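Local coordinates for protein putative oxidase/hydroxylase (Streptomyces hygroscopicus subsp. hygroscopicus, PDB 4ZPI) that probably acts as an iron(II)- and 2-oxoglutarate-dependent dioxygenase of the phytanoyl-CoA dioxygenase family, at residues Tyr10-Thr15 and Leu199-Leu204; Tyr100-Asn105 and Leu204-Arg209; Ser147-Ser152 and Arg210-Gly215. All blocks are in the same frame, centred on the assembly; numbering follows the deposited sequence.

Interaction 2 holds the iron centre: two antiparallel strands paired through their backbones bring His102 and His206 to one metal ion. Interaction 1 is also buried but largely apolar, with the N-terminal helix resting Phe12 on strand 197-201 of the larger sheet and one water linking the two. These two share Leu204 and touch where Leu200 CD2 packs against His206 NE2. Interaction 3 lies nearer the surface, its centre about 17 Å from that of interaction 2, and joins two loops by a backbone bond and a threonine-aspartate pair. Its segment 210-215 follows directly on 204-209, and Arg209 N probably bonds to Ser152 O. Interactions 1 and 3 do not meet.

Interaction 1: Tyr10-Thr15 and Leu199-Leu204; sequences YIFDTT and LLNEAL
Thr15 grips Ile11 O twice, through its backbone N and through OG1 at 2.7 Å, from opposite faces of that carbonyl, while its own oxygen meets the second segment: Leu204 CD1 lies 3.4 Å from Thr15 O. The OG1 bond stands well out of the carbonyl plane of Ile11. One turn earlier in helix 6-15, Phe12 carries most of the contact. With CG anti to the backbone N (chi1 -174°), its ring reaches strand 199-201 and crosses the side chains of Leu199 and Asn201 at about right angles. Phe12 CE2 approaches Leu199 CG to 3.5 Å, and Phe12 CZ reaches Asn201 CB at 3.7 Å; both carbons come to the ring obliquely. The carbonyl carbon of Leu199 lies at the ring edge, in its plane. In the double-stranded beta-helix of this cupin-type oxygenase, the helix thus covers strand 197-201 of the larger sheet, the two short axes running at 37° and 9.3 Å apart, with Val78 of helix 69-79 also against Phe12. The Asn201 amide plane is nearly parallel to that of the phenyl ring, and its two ends have different partners. ND2 donates to a water that in turn donates to Phe12 O, both at 3.1 Å. Asn201 OD1 accepts from Ala203 N at 3.0 Å in an Asx turn, within the type I turn Asn201-Leu204 that presents Glu202, an iron(II) ligand in this protein. From the same helix, Asp13 OD2 bonds to Asn163 N of the second subunit.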
ATOM      1  N   TYR C  10      -0.854  -7.690  16.865  1.00 28.76           N
ATOM      2  CA  TYR C  10      -0.028  -8.394  15.887  1.00 24.01           C
ATOM      3  C   TYR C  10      -0.813  -9.540  15.275  1.00 27.16           C
ATOM      4  O   TYR C  10      -0.826  -9.726  14.057  1.00 28.66           O
ATOM      5  CB  TYR C  10       1.253  -8.924  16.518  1.00 24.30           C
ATOM      6  CG  TYR C  10       2.200  -9.599  15.544  1.00 27.43           C
ATOM      7  CD1 TYR C  10       3.242  -8.891  14.974  1.00 29.20           C
ATOM      8  CD2 TYR C  10       2.056 -10.947  15.198  1.00 28.07           C
ATOM      9  CE1 TYR C  10       4.117  -9.490  14.086  1.00 30.31           C
ATOM     10  CE2 TYR C  10       2.925 -11.557  14.293  1.00 27.16           C
ATOM     11  CZ  TYR C  10       3.960 -10.814  13.744  1.00 29.26           C
ATOM     12  OH  TYR C  10       4.847 -11.368  12.842  1.00 30.38           O
ATOM     13  N   ILE C  11      -1.482 -10.301  16.127  1.00 29.65           N
ATOM     14  CA  ILE C  11      -2.264 -11.436  15.669  1.00 28.32           C
ATOM     15  C   ILE C  11      -3.481 -11.012  14.829  1.00 30.31           C
ATOM     16  O   ILE C  11      -3.719 -11.591  13.764  1.00 31.23           O
ATOM     17  CB  ILE C  11      -2.705 -12.297  16.859  1.00 30.32           C
ATOM     18  CG1 ILE C  11      -1.487 -13.042  17.412  1.00 31.99           C
ATOM     19  CG2 ILE C  11      -3.797 -13.268  16.450  1.00 27.02           C
ATOM     20  CD1 ILE C  11      -1.722 -13.711  18.744  1.00 39.10           C
ATOM     21  N   PHE C  12      -4.234 -10.005  15.273  1.00 29.32           N
ATOM     22  CA  PHE C  12      -5.367  -9.538  14.469  1.00 31.62           C
ATOM     23  C   PHE C  12      -4.880  -9.075  13.090  1.00 33.38           C
ATOM     24  O   PHE C  12      -5.490  -9.396  12.057  1.00 29.14           O
ATOM     25  CB  PHE C  12      -6.129  -8.400  15.156  1.00 27.37           C
ATOM     26  CG  PHE C  12      -7.381  -7.992  14.427  1.00 25.89           C
ATOM     27  CD1 PHE C  12      -7.337  -7.063  13.401  1.00 28.56           C
ATOM     28  CD2 PHE C  12      -8.607  -8.557  14.758  1.00 28.95           C
ATOM     29  CE1 PHE C  12      -8.499  -6.695  12.715  1.00 27.54           C
ATOM     30  CE2 PHE C  12      -9.767  -8.201  14.084  1.00 28.88           C
ATOM     31  CZ  PHE C  12      -9.713  -7.268  13.060  1.00 28.66           C
ATOM     32  N   ASP C  13      -3.779  -8.321  13.092  1.00 32.43           N
ATOM     33  CA  ASP C  13      -3.197  -7.796  11.865  1.00 29.38           C
ATOM     34  C   ASP C  13      -2.814  -8.913  10.911  1.00 30.63           C
ATOM     35  O   ASP C  13      -3.212  -8.899   9.754  1.00 28.87           O
ATOM     36  CB  ASP C  13      -1.964  -6.942  12.163  1.00 29.90           C
ATOM     37  CG  ASP C  13      -1.305  -6.418  10.894  1.00 33.79           C
ATOM     38  OD1 ASP C  13      -2.038  -5.950   9.997  1.00 33.89           O
ATOM     39  OD2 ASP C  13      -0.060  -6.490  10.782  1.00 33.55           O
ATOM     40  N   THR C  14      -2.056  -9.885  11.416  1.00 31.35           N
ATOM     41  CA  THR C  14      -1.484 -10.935  10.576  1.00 27.95           C
ATOM     42  C   THR C  14      -2.417 -12.104  10.246  1.00 26.99           C
ATOM     43  O   THR C  14      -2.124 -12.879   9.342  1.00 28.78           O
ATOM     44  CB  THR C  14      -0.229 -11.522  11.226  1.00 27.50           C
ATOM     45  OG1 THR C  14      -0.573 -12.074  12.501  1.00 26.31           O
ATOM     46  CG2 THR C  14       0.843 -10.444  11.388  1.00 25.99           C
ATOM     47  N   THR C  15      -3.525 -12.253  10.962  1.00 26.15           N
ATOM     48  CA  THR C  15      -4.415 -13.380  10.690  1.00 25.09           C
ATOM     49  C   THR C  15      -5.817 -12.969  10.268  1.00 26.15           C
ATOM     50  O   THR C  15      -6.567 -13.782   9.743  1.00 28.19           O
ATOM     51  CB  THR C  15      -4.548 -14.308  11.909  1.00 25.48           C
ATOM     52  OG1 THR C  15      -5.236 -13.619  12.961  1.00 30.80           O
ATOM     53  CG2 THR C  15      -3.183 -14.749  12.395  1.00 23.69           C
ATOM     54  N   LEU C 199     -13.130 -11.661  17.408  1.00 29.58           N
ATOM     55  CA  LEU C 199     -13.026 -10.402  16.699  1.00 32.57           C
ATOM     56  C   LEU C 199     -12.630 -10.677  15.240  1.00 36.24           C
ATOM     57  O   LEU C 199     -11.617 -11.339  14.971  1.00 35.63           O
ATOM     58  CB  LEU C 199     -12.009  -9.502  17.397  1.00 31.80           C
ATOM     59  CG  LEU C 199     -11.910  -8.067  16.904  1.00 36.47           C
ATOM     60  CD1 LEU C 199     -13.292  -7.412  16.882  1.00 36.24           C
ATOM     61  CD2 LEU C 199     -10.930  -7.287  17.781  1.00 33.51           C
ATOM     62  N   LEU C 200     -13.422 -10.175  14.300  1.00 29.45           N
ATOM     63  CA  LEU C 200     -13.292 -10.594  12.909  1.00 29.19           C
ATOM     64  C   LEU C 200     -13.222  -9.458  11.880  1.00 30.98           C
ATOM     65  O   LEU C 200     -14.177  -8.695  11.722  1.00 28.39           O
ATOM     66  CB  LEU C 200     -14.467 -11.498  12.563  1.00 27.57           C
ATOM     67  CG  LEU C 200     -14.557 -12.002  11.133  1.00 31.95           C
ATOM     68  CD1 LEU C 200     -13.283 -12.803  10.790  1.00 35.23           C
ATOM     69  CD2 LEU C 200     -15.810 -12.843  10.975  1.00 31.70           C
ATOM     70  N   ASN C 201     -12.101  -9.361  11.169  1.00 29.76           N
ATOM     71  CA  ASN C 201     -12.013  -8.510   9.976  1.00 29.37           C
ATOM     72  C   ASN C 201     -12.749  -9.157   8.796  1.00 30.20           C
ATOM     73  O   ASN C 201     -12.334 -10.205   8.315  1.00 29.08           O
ATOM     74  CB  ASN C 201     -10.554  -8.263   9.603  1.00 27.38           C
ATOM     75  CG  ASN C 201     -10.385  -7.288   8.457  1.00 30.13           C
ATOM     76  OD1 ASN C 201     -11.338  -6.943   7.740  1.00 27.84           O
ATOM     77  ND2 ASN C 201      -9.147  -6.840   8.265  1.00 28.30           N
ATOM     78  N   GLU C 202     -13.813  -8.516   8.321  1.00 26.03           N
ATOM     79  CA  GLU C 202     -14.656  -9.089   7.272  1.00 30.38           C
ATOM     80  C   GLU C 202     -13.967  -9.250   5.913  1.00 28.86           C
ATOM     81  O   GLU C 202     -14.551  -9.823   4.994  1.00 29.64           O
ATOM     82  CB  GLU C 202     -15.925  -8.246   7.090  1.00 32.15           C
ATOM     83  CG  GLU C 202     -16.949  -8.416   8.199  1.00 31.86           C
ATOM     84  CD  GLU C 202     -17.563  -9.804   8.218  1.00 42.99           C
ATOM     85  OE1 GLU C 202     -17.496 -10.466   9.280  1.00 43.46           O
ATOM     86  OE2 GLU C 202     -18.120 -10.232   7.178  1.00 48.74           O
ATOM     87  N   ALA C 203     -12.743  -8.748   5.776  1.00 28.44           N
ATOM     88  CA  ALA C 203     -11.931  -9.057   4.591  1.00 29.26           C
ATOM     89  C   ALA C 203     -11.493 -10.543   4.561  1.00 27.52           C
ATOM     90  O   ALA C 203     -11.301 -11.117   3.495  1.00 27.20           O
ATOM     91  CB  ALA C 203     -10.716  -8.142   4.523  1.00 26.53           C
ATOM     92  N   LEU C 204     -11.347 -11.160   5.728  1.00 25.72           N
ATOM     93  CA  LEU C 204     -11.036 -12.588   5.808  1.00 28.27           C
ATOM     94  C   LEU C 204     -12.061 -13.448   5.051  1.00 32.70           C
ATOM     95  O   LEU C 204     -13.272 -13.218   5.155  1.00 29.18           O
ATOM     96  CB  LEU C 204     -10.981 -13.025   7.271  1.00 25.89           C
ATOM     97  CG  LEU C 204     -10.334 -14.366   7.571  1.00 25.83           C
ATOM     98  CD1 LEU C 204      -8.849 -14.281   7.275  1.00 24.59           C
ATOM     99  CD2 LEU C 204     -10.594 -14.755   9.020  1.00 24.84           C
TER
HETATM  100  O   HOH W   1      -6.600  -7.550   9.797  1.00 28.37           O

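Interaction 2: Tyr100-Asn105 and Leu204-Arg209; sequences YLHGGN and LMHGTR. With FE2 (Fe (II) ion), chain H.
The metal site of this double-stranded beta-helix oxygenase is assembled where His102 and His206 face each other on adjacent antiparallel strands, the two histidines of a facial triad that a carboxylate completes. They form a hydrogen-bonded pair: His102 N donates to His206 O at 3.1 Å, and His206 N returns a bond to His102 O at 3.0 Å. Both side chains leave the same face of the sheet with CG set between backbone N and carbonyl carbon (chi1 55° for His102, 75° for His206), which turns both NE2 atoms to one iron(II) ion. His102 NE2 binds the iron at 2.4 Å and His206 NE2 at 2.3 Å. The rings stand oblique to each other, their planes 62° apart. Glu202 is seen as the carboxylate ligand in this protein, although here both its oxygens stand back from bonding distance to the iron. At the other nitrogen of each ring, ND1, a second-shell carbonyl fixes the rotation, Tyr100 O receiving His102 ND1 and Leu204 O receiving His206 ND1, each in the ring plane. Gly103 and Gly104 let the chain pass close: a CB on Gly103 would clash with Leu204 O, and one on Gly104 with Met205 CE. Met205 reaches across the neighbouring strand, its SD 4.0 Å from Leu101 CD1 and its methyl bent back over Gly104 CA. Were this methionine cut back to an alanine, Leu101 CD1 and the Gly104 backbone would probably lose this apolar cover. Beside it the other leucine branch, Leu101 CD2, lies 3.7 Å from Gly207 N.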
ATOM      1  N   TYR C 100     -21.049 -21.740   3.865  1.00 38.38           N
ATOM      2  CA  TYR C 100     -20.003 -21.777   2.832  1.00 38.94           C
ATOM      3  C   TYR C 100     -19.142 -20.511   2.848  1.00 38.04           C
ATOM      4  O   TYR C 100     -19.536 -19.491   3.405  1.00 37.05           O
ATOM      5  CB  TYR C 100     -20.612 -21.958   1.435  1.00 37.67           C
ATOM      6  CG  TYR C 100     -21.376 -23.247   1.236  1.00 40.23           C
ATOM      7  CD1 TYR C 100     -22.452 -23.310   0.363  1.00 40.80           C
ATOM      8  CD2 TYR C 100     -21.024 -24.400   1.921  1.00 42.84           C
ATOM      9  CE1 TYR C 100     -23.153 -24.486   0.175  1.00 44.56           C
ATOM     10  CE2 TYR C 100     -21.720 -25.581   1.741  1.00 43.04           C
ATOM     11  CZ  TYR C 100     -22.781 -25.618   0.869  1.00 44.86           C
ATOM     12  OH  TYR C 100     -23.466 -26.798   0.692  1.00 48.47           O
ATOM     13  N   LEU C 101     -17.976 -20.577   2.215  1.00 38.03           N
ATOM     14  CA  LEU C 101     -17.039 -19.458   2.238  1.00 37.12           C
ATOM     15  C   LEU C 101     -17.592 -18.185   1.584  1.00 36.99           C
ATOM     16  O   LEU C 101     -18.249 -18.229   0.540  1.00 36.44           O
ATOM     17  CB  LEU C 101     -15.721 -19.846   1.555  1.00 35.43           C
ATOM     18  CG  LEU C 101     -14.810 -20.896   2.206  1.00 35.04           C
ATOM     19  CD1 LEU C 101     -13.487 -21.018   1.439  1.00 29.44           C
ATOM     20  CD2 LEU C 101     -14.551 -20.562   3.669  1.00 33.10           C
ATOM     21  N   HIS C 102     -17.316 -17.057   2.233  1.00 35.16           N
ATOM     22  CA  HIS C 102     -17.574 -15.724   1.696  1.00 35.01           C
ATOM     23  C   HIS C 102     -16.498 -14.801   2.266  1.00 33.59           C
ATOM     24  O   HIS C 102     -15.774 -15.189   3.191  1.00 30.04           O
ATOM     25  CB  HIS C 102     -18.973 -15.236   2.066  1.00 29.10           C
ATOM     26  CG  HIS C 102     -19.235 -15.256   3.532  1.00 32.08           C
ATOM     27  ND1 HIS C 102     -19.580 -16.407   4.205  1.00 36.45           N
ATOM     28  CD2 HIS C 102     -19.174 -14.276   4.466  1.00 39.39           C
ATOM     29  CE1 HIS C 102     -19.726 -16.135   5.491  1.00 40.89           C
ATOM     30  NE2 HIS C 102     -19.491 -14.847   5.675  1.00 43.55           N
ATOM     31  N   GLY C 103     -16.382 -13.592   1.720  1.00 29.59           N
ATOM     32  CA  GLY C 103     -15.285 -12.714   2.095  1.00 28.84           C
ATOM     33  C   GLY C 103     -14.071 -12.870   1.188  1.00 32.51           C
ATOM     34  O   GLY C 103     -14.183 -13.373   0.076  1.00 37.82           O
ATOM     35  N   GLY C 104     -12.904 -12.435   1.649  1.00 32.40           N
ATOM     36  CA  GLY C 104     -11.718 -12.443   0.809  1.00 29.10           C
ATOM     37  C   GLY C 104     -11.392 -11.107   0.168  1.00 26.43           C
ATOM     38  O   GLY C 104     -12.191 -10.521  -0.530  1.00 35.99           O
ATOM     39  N   ASN C 105     -10.185 -10.637   0.406  1.00 30.65           N
ATOM     40  CA  ASN C 105      -9.725  -9.336  -0.058  1.00 28.38           C
ATOM     41  C   ASN C 105      -9.813  -9.062  -1.562  1.00 29.20           C
ATOM     42  O   ASN C 105      -9.936  -7.905  -1.969  1.00 30.56           O
ATOM     43  CB  ASN C 105      -8.267  -9.156   0.375  1.00 29.88           C
ATOM     44  CG  ASN C 105      -7.831  -7.706   0.374  1.00 30.15           C
ATOM     45  OD1 ASN C 105      -8.522  -6.833   0.923  1.00 30.31           O
ATOM     46  ND2 ASN C 105      -6.682  -7.437  -0.246  1.00 25.26           N
ATOM     47  N   LEU C 204     -11.347 -11.160   5.728  1.00 25.72           N
ATOM     48  CA  LEU C 204     -11.036 -12.588   5.808  1.00 28.27           C
ATOM     49  C   LEU C 204     -12.061 -13.448   5.051  1.00 32.70           C
ATOM     50  O   LEU C 204     -13.272 -13.218   5.155  1.00 29.18           O
ATOM     51  CB  LEU C 204     -10.981 -13.025   7.271  1.00 25.89           C
ATOM     52  CG  LEU C 204     -10.334 -14.366   7.571  1.00 25.83           C
ATOM     53  CD1 LEU C 204      -8.849 -14.281   7.275  1.00 24.59           C
ATOM     54  CD2 LEU C 204     -10.594 -14.755   9.020  1.00 24.84           C
ATOM     55  N   MET C 205     -11.582 -14.427   4.279  1.00 29.84           N
ATOM     56  CA  MET C 205     -12.473 -15.418   3.671  1.00 28.41           C
ATOM     57  C   MET C 205     -12.716 -16.524   4.697  1.00 30.02           C
ATOM     58  O   MET C 205     -11.779 -17.147   5.203  1.00 28.64           O
ATOM     59  CB  MET C 205     -11.884 -15.982   2.380  1.00 32.15           C
ATOM     60  CG  MET C 205     -12.777 -17.006   1.672  1.00 35.06           C
ATOM     61  SD  MET C 205     -12.141 -17.496   0.046  1.00 42.32           S
ATOM     62  CE  MET C 205     -11.439 -15.943  -0.530  1.00 35.86           C
ATOM     63  N   HIS C 206     -13.980 -16.744   5.029  1.00 31.04           N
ATOM     64  CA  HIS C 206     -14.324 -17.557   6.184  1.00 30.65           C
ATOM     65  C   HIS C 206     -15.727 -18.145   6.027  1.00 32.67           C
ATOM     66  O   HIS C 206     -16.521 -17.675   5.203  1.00 28.96           O
ATOM     67  CB  HIS C 206     -14.235 -16.722   7.467  1.00 29.43           C
ATOM     68  CG  HIS C 206     -15.382 -15.772   7.638  1.00 34.80           C
ATOM     69  ND1 HIS C 206     -15.452 -14.564   6.982  1.00 30.76           N
ATOM     70  CD2 HIS C 206     -16.522 -15.878   8.359  1.00 32.89           C
ATOM     71  CE1 HIS C 206     -16.584 -13.964   7.291  1.00 35.12           C
ATOM     72  NE2 HIS C 206     -17.249 -14.739   8.131  1.00 37.50           N
ATOM     73  N   GLY C 207     -16.003 -19.180   6.818  1.00 30.74           N
ATOM     74  CA  GLY C 207     -17.274 -19.880   6.810  1.00 30.77           C
ATOM     75  C   GLY C 207     -17.282 -20.738   8.054  1.00 31.59           C
ATOM     76  O   GLY C 207     -16.469 -20.514   8.944  1.00 34.44           O
ATOM     77  N   THR C 208     -18.189 -21.702   8.146  1.00 34.42           N
ATOM     78  CA  THR C 208     -18.070 -22.716   9.199  1.00 41.06           C
ATOM     79  C   THR C 208     -18.258 -24.125   8.629  1.00 41.93           C
ATOM     80  O   THR C 208     -18.924 -24.313   7.605  1.00 38.35           O
ATOM     81  CB  THR C 208     -19.093 -22.507  10.374  1.00 41.52           C
ATOM     82  OG1 THR C 208     -20.336 -23.145  10.068  1.00 46.53           O
ATOM     83  CG2 THR C 208     -19.329 -21.022  10.679  1.00 39.61           C
ATOM     84  N   ARG C 209     -17.679 -25.118   9.305  1.00 41.02           N
ATOM     85  CA  ARG C 209     -17.888 -26.509   8.914  1.00 39.50           C
ATOM     86  C   ARG C 209     -19.350 -26.930   9.038  1.00 43.38           C
ATOM     87  O   ARG C 209     -20.135 -26.335   9.782  1.00 43.04           O
ATOM     88  CB  ARG C 209     -17.031 -27.446   9.753  1.00 40.25           C
ATOM     89  CG  ARG C 209     -15.559 -27.107   9.788  1.00 40.38           C
ATOM     90  CD  ARG C 209     -14.878 -27.286   8.447  1.00 38.30           C
ATOM     91  NE  ARG C 209     -13.434 -27.325   8.664  1.00 43.15           N
ATOM     92  CZ  ARG C 209     -12.523 -27.618   7.746  1.00 39.64           C
ATOM     93  NH1 ARG C 209     -12.877 -27.907   6.499  1.00 37.78           N
ATOM     94  NH2 ARG C 209     -11.249 -27.626   8.092  1.00 44.10           N
TER
HETATM   95 FE   FE2 H 301     -19.309 -13.812   7.869  1.00 81.19          FE

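Interaction 3: Ser147-Ser152 and Arg210-Gly215; sequences SPEDGS and RKLTEG
Two first torsions bring Asp150 and Thr213 together: the aspartate holds CG beside its backbone N and anti to its carbonyl carbon (chi1 -79°), while Thr213 turns OG1 between its own N and carbonyl carbon (chi1 62°). The side chains meet at about a right angle. Thr213 OG1 donates at 2.7 Å to Asp150 OD1, which accepts on its anti lone pair, away from OD2. The same hydroxyl, Thr213 OG1, accepts from Lys211 NZ at 3.2 Å, so it is held by two partners and links the amine to the carboxylate. Asp150 OD1 and Lys211 NZ themselves remain 4.6 Å apart, too far for a salt bridge, though the ammonium would probably still favour the charged aspartate. One residue back, Glu149 O takes the backbone bond. Leu212 N donates to Glu149 O at 2.9 Å, lying in the carbonyl plane, and Lys211 CA adds a CA-H...O contact to Glu149 O at 3.3 Å. Beside this, Glu149 CB packs 3.7 Å from Thr213 CG2. The aliphatic run of Lys211 lies alongside Asp150 O and close to Gly151, whose backbone angles call for glycine and where a CB would be tight against Lys211 CB. Both segments are loops of the double-stranded beta-helix, each joining a strand of one sheet to a strand of the other: 147-152 leads from 136-141 to 153-156, and 210-215 from 206-208 to 217-226. Strand 136-141 neighbours 217-226, and 153-156 neighbours 206-208, while Arg210 reaches back to Asp181 on helix 179-182.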
ATOM      1  N   SER C 147     -14.871 -29.108  18.064  1.00 44.66           N
ATOM      2  CA  SER C 147     -14.483 -30.023  16.994  1.00 46.94           C
ATOM      3  C   SER C 147     -15.127 -29.596  15.664  1.00 50.63           C
ATOM      4  O   SER C 147     -16.168 -28.941  15.657  1.00 52.33           O
ATOM      5  CB  SER C 147     -14.880 -31.451  17.353  1.00 51.84           C
ATOM      6  OG  SER C 147     -16.286 -31.596  17.324  1.00 60.93           O
ATOM      7  N   PRO C 148     -14.508 -29.953  14.530  1.00 49.89           N
ATOM      8  CA  PRO C 148     -15.057 -29.496  13.250  1.00 46.11           C
ATOM      9  C   PRO C 148     -16.514 -29.902  13.023  1.00 48.99           C
ATOM     10  O   PRO C 148     -17.236 -29.155  12.360  1.00 43.92           O
ATOM     11  CB  PRO C 148     -14.143 -30.165  12.222  1.00 48.62           C
ATOM     12  CG  PRO C 148     -12.872 -30.380  12.939  1.00 51.38           C
ATOM     13  CD  PRO C 148     -13.244 -30.688  14.357  1.00 52.29           C
ATOM     14  N   GLU C 149     -16.936 -31.044  13.568  1.00 49.02           N
ATOM     15  CA  GLU C 149     -18.304 -31.520  13.365  1.00 48.95           C
ATOM     16  C   GLU C 149     -19.288 -30.751  14.221  1.00 48.00           C
ATOM     17  O   GLU C 149     -20.493 -30.856  14.021  1.00 49.57           O
ATOM     18  CB  GLU C 149     -18.444 -33.000  13.683  1.00 51.65           C
ATOM     19  CG  GLU C 149     -17.377 -33.867  13.083  1.00 61.46           C
ATOM     20  CD  GLU C 149     -16.169 -33.978  13.981  1.00 64.07           C
ATOM     21  OE1 GLU C 149     -16.231 -33.462  15.125  1.00 60.86           O
ATOM     22  OE2 GLU C 149     -15.165 -34.575  13.532  1.00 65.79           O
ATOM     23  N   ASP C 150     -18.778 -29.993  15.189  1.00 44.50           N
ATOM     24  CA  ASP C 150     -19.622 -29.084  15.953  1.00 46.72           C
ATOM     25  C   ASP C 150     -19.951 -27.850  15.120  1.00 40.32           C
ATOM     26  O   ASP C 150     -20.723 -27.002  15.542  1.00 41.05           O
ATOM     27  CB  ASP C 150     -18.948 -28.671  17.267  1.00 49.08           C
ATOM     28  CG  ASP C 150     -19.066 -29.735  18.343  1.00 55.63           C
ATOM     29  OD1 ASP C 150     -20.003 -30.563  18.254  1.00 55.35           O
ATOM     30  OD2 ASP C 150     -18.227 -29.735  19.277  1.00 56.01           O
ATOM     31  N   GLY C 151     -19.357 -27.770  13.933  1.00 41.40           N
ATOM     32  CA  GLY C 151     -19.575 -26.667  13.019  1.00 43.09           C
ATOM     33  C   GLY C 151     -18.634 -25.509  13.288  1.00 44.33           C
ATOM     34  O   GLY C 151     -19.079 -24.365  13.335  1.00 44.88           O
ATOM     35  N   SER C 152     -17.340 -25.804  13.452  1.00 40.49           N
ATOM     36  CA  SER C 152     -16.351 -24.810  13.857  1.00 34.11           C
ATOM     37  C   SER C 152     -16.130 -23.712  12.820  1.00 38.64           C
ATOM     38  O   SER C 152     -16.280 -23.931  11.618  1.00 37.61           O
ATOM     39  CB  SER C 152     -15.018 -25.487  14.164  1.00 42.87           C
ATOM     40  OG  SER C 152     -14.426 -26.026  12.988  1.00 43.44           O
ATOM     41  N   ARG C 210     -19.700 -27.965   8.291  1.00 45.32           N
ATOM     42  CA  ARG C 210     -20.995 -28.605   8.402  1.00 43.08           C
ATOM     43  C   ARG C 210     -21.156 -29.190   9.805  1.00 45.78           C
ATOM     44  O   ARG C 210     -20.281 -29.904  10.276  1.00 47.77           O
ATOM     45  CB  ARG C 210     -21.111 -29.683   7.336  1.00 40.12           C
ATOM     46  CG  ARG C 210     -22.508 -30.159   7.044  1.00 50.43           C
ATOM     47  CD  ARG C 210     -22.498 -31.078   5.821  1.00 49.71           C
ATOM     48  NE  ARG C 210     -22.190 -30.368   4.579  1.00 46.60           N
ATOM     49  CZ  ARG C 210     -23.053 -29.569   3.952  1.00 47.87           C
ATOM     50  NH1 ARG C 210     -24.255 -29.374   4.472  1.00 44.31           N
ATOM     51  NH2 ARG C 210     -22.717 -28.960   2.813  1.00 40.99           N
ATOM     52  N   LYS C 211     -22.256 -28.876  10.485  1.00 47.56           N
ATOM     53  CA  LYS C 211     -22.492 -29.438  11.815  1.00 47.69           C
ATOM     54  C   LYS C 211     -23.241 -30.786  11.733  1.00 48.79           C
ATOM     55  O   LYS C 211     -24.312 -30.866  11.126  1.00 48.46           O
ATOM     56  CB  LYS C 211     -23.262 -28.438  12.680  1.00 43.47           C
ATOM     57  CG  LYS C 211     -23.617 -28.954  14.068  1.00 46.94           C
ATOM     58  CD  LYS C 211     -24.442 -27.930  14.828  1.00 45.29           C
ATOM     59  CE  LYS C 211     -25.088 -28.521  16.069  1.00 47.64           C
ATOM     60  NZ  LYS C 211     -24.113 -28.841  17.147  1.00 52.15           N
ATOM     61  N   LEU C 212     -22.661 -31.832  12.336  1.00 45.91           N
ATOM     62  CA  LEU C 212     -23.223 -33.197  12.329  1.00 45.90           C
ATOM     63  C   LEU C 212     -23.486 -33.762  13.720  1.00 47.64           C
ATOM     64  O   LEU C 212     -23.863 -34.922  13.858  1.00 51.76           O
ATOM     65  CB  LEU C 212     -22.289 -34.172  11.625  1.00 44.41           C
ATOM     66  CG  LEU C 212     -21.407 -33.676  10.496  1.00 48.21           C
ATOM     67  CD1 LEU C 212     -20.301 -34.700  10.253  1.00 45.76           C
ATOM     68  CD2 LEU C 212     -22.242 -33.455   9.252  1.00 45.48           C
ATOM     69  N   THR C 213     -23.239 -32.959  14.743  1.00 49.69           N
ATOM     70  CA  THR C 213     -23.387 -33.386  16.123  1.00 49.44           C
ATOM     71  C   THR C 213     -24.703 -32.887  16.698  1.00 55.00           C
ATOM     72  O   THR C 213     -25.372 -32.049  16.101  1.00 56.56           O
ATOM     73  CB  THR C 213     -22.230 -32.873  16.999  1.00 50.37           C
ATOM     74  OG1 THR C 213     -22.235 -31.438  17.011  1.00 48.43           O
ATOM     75  CG2 THR C 213     -20.890 -33.376  16.463  1.00 46.12           C
ATOM     76  N   GLU C 214     -25.064 -33.401  17.866  1.00 57.57           N
ATOM     77  CA  GLU C 214     -26.296 -32.997  18.529  1.00 59.88           C
ATOM     78  C   GLU C 214     -26.066 -31.773  19.392  1.00 59.54           C
ATOM     79  O   GLU C 214     -24.927 -31.426  19.699  1.00 60.55           O
ATOM     80  CB  GLU C 214     -26.843 -34.139  19.382  1.00 59.84           C
ATOM     81  CG  GLU C 214     -27.221 -35.368  18.585  1.00 58.70           C
ATOM     82  CD  GLU C 214     -28.400 -35.116  17.672  1.00 62.74           C
ATOM     83  OE1 GLU C 214     -29.245 -34.258  18.013  1.00 66.90           O
ATOM     84  OE2 GLU C 214     -28.481 -35.776  16.615  1.00 65.18           O
ATOM     85  N   GLY C 215     -27.152 -31.120  19.789  1.00 60.67           N
ATOM     86  CA  GLY C 215     -27.049 -29.943  20.628  1.00 55.56           C
ATOM     87  C   GLY C 215     -27.234 -28.695  19.802  1.00 57.11           C
ATOM     88  O   GLY C 215     -27.418 -28.773  18.588  1.00 58.22           O
TER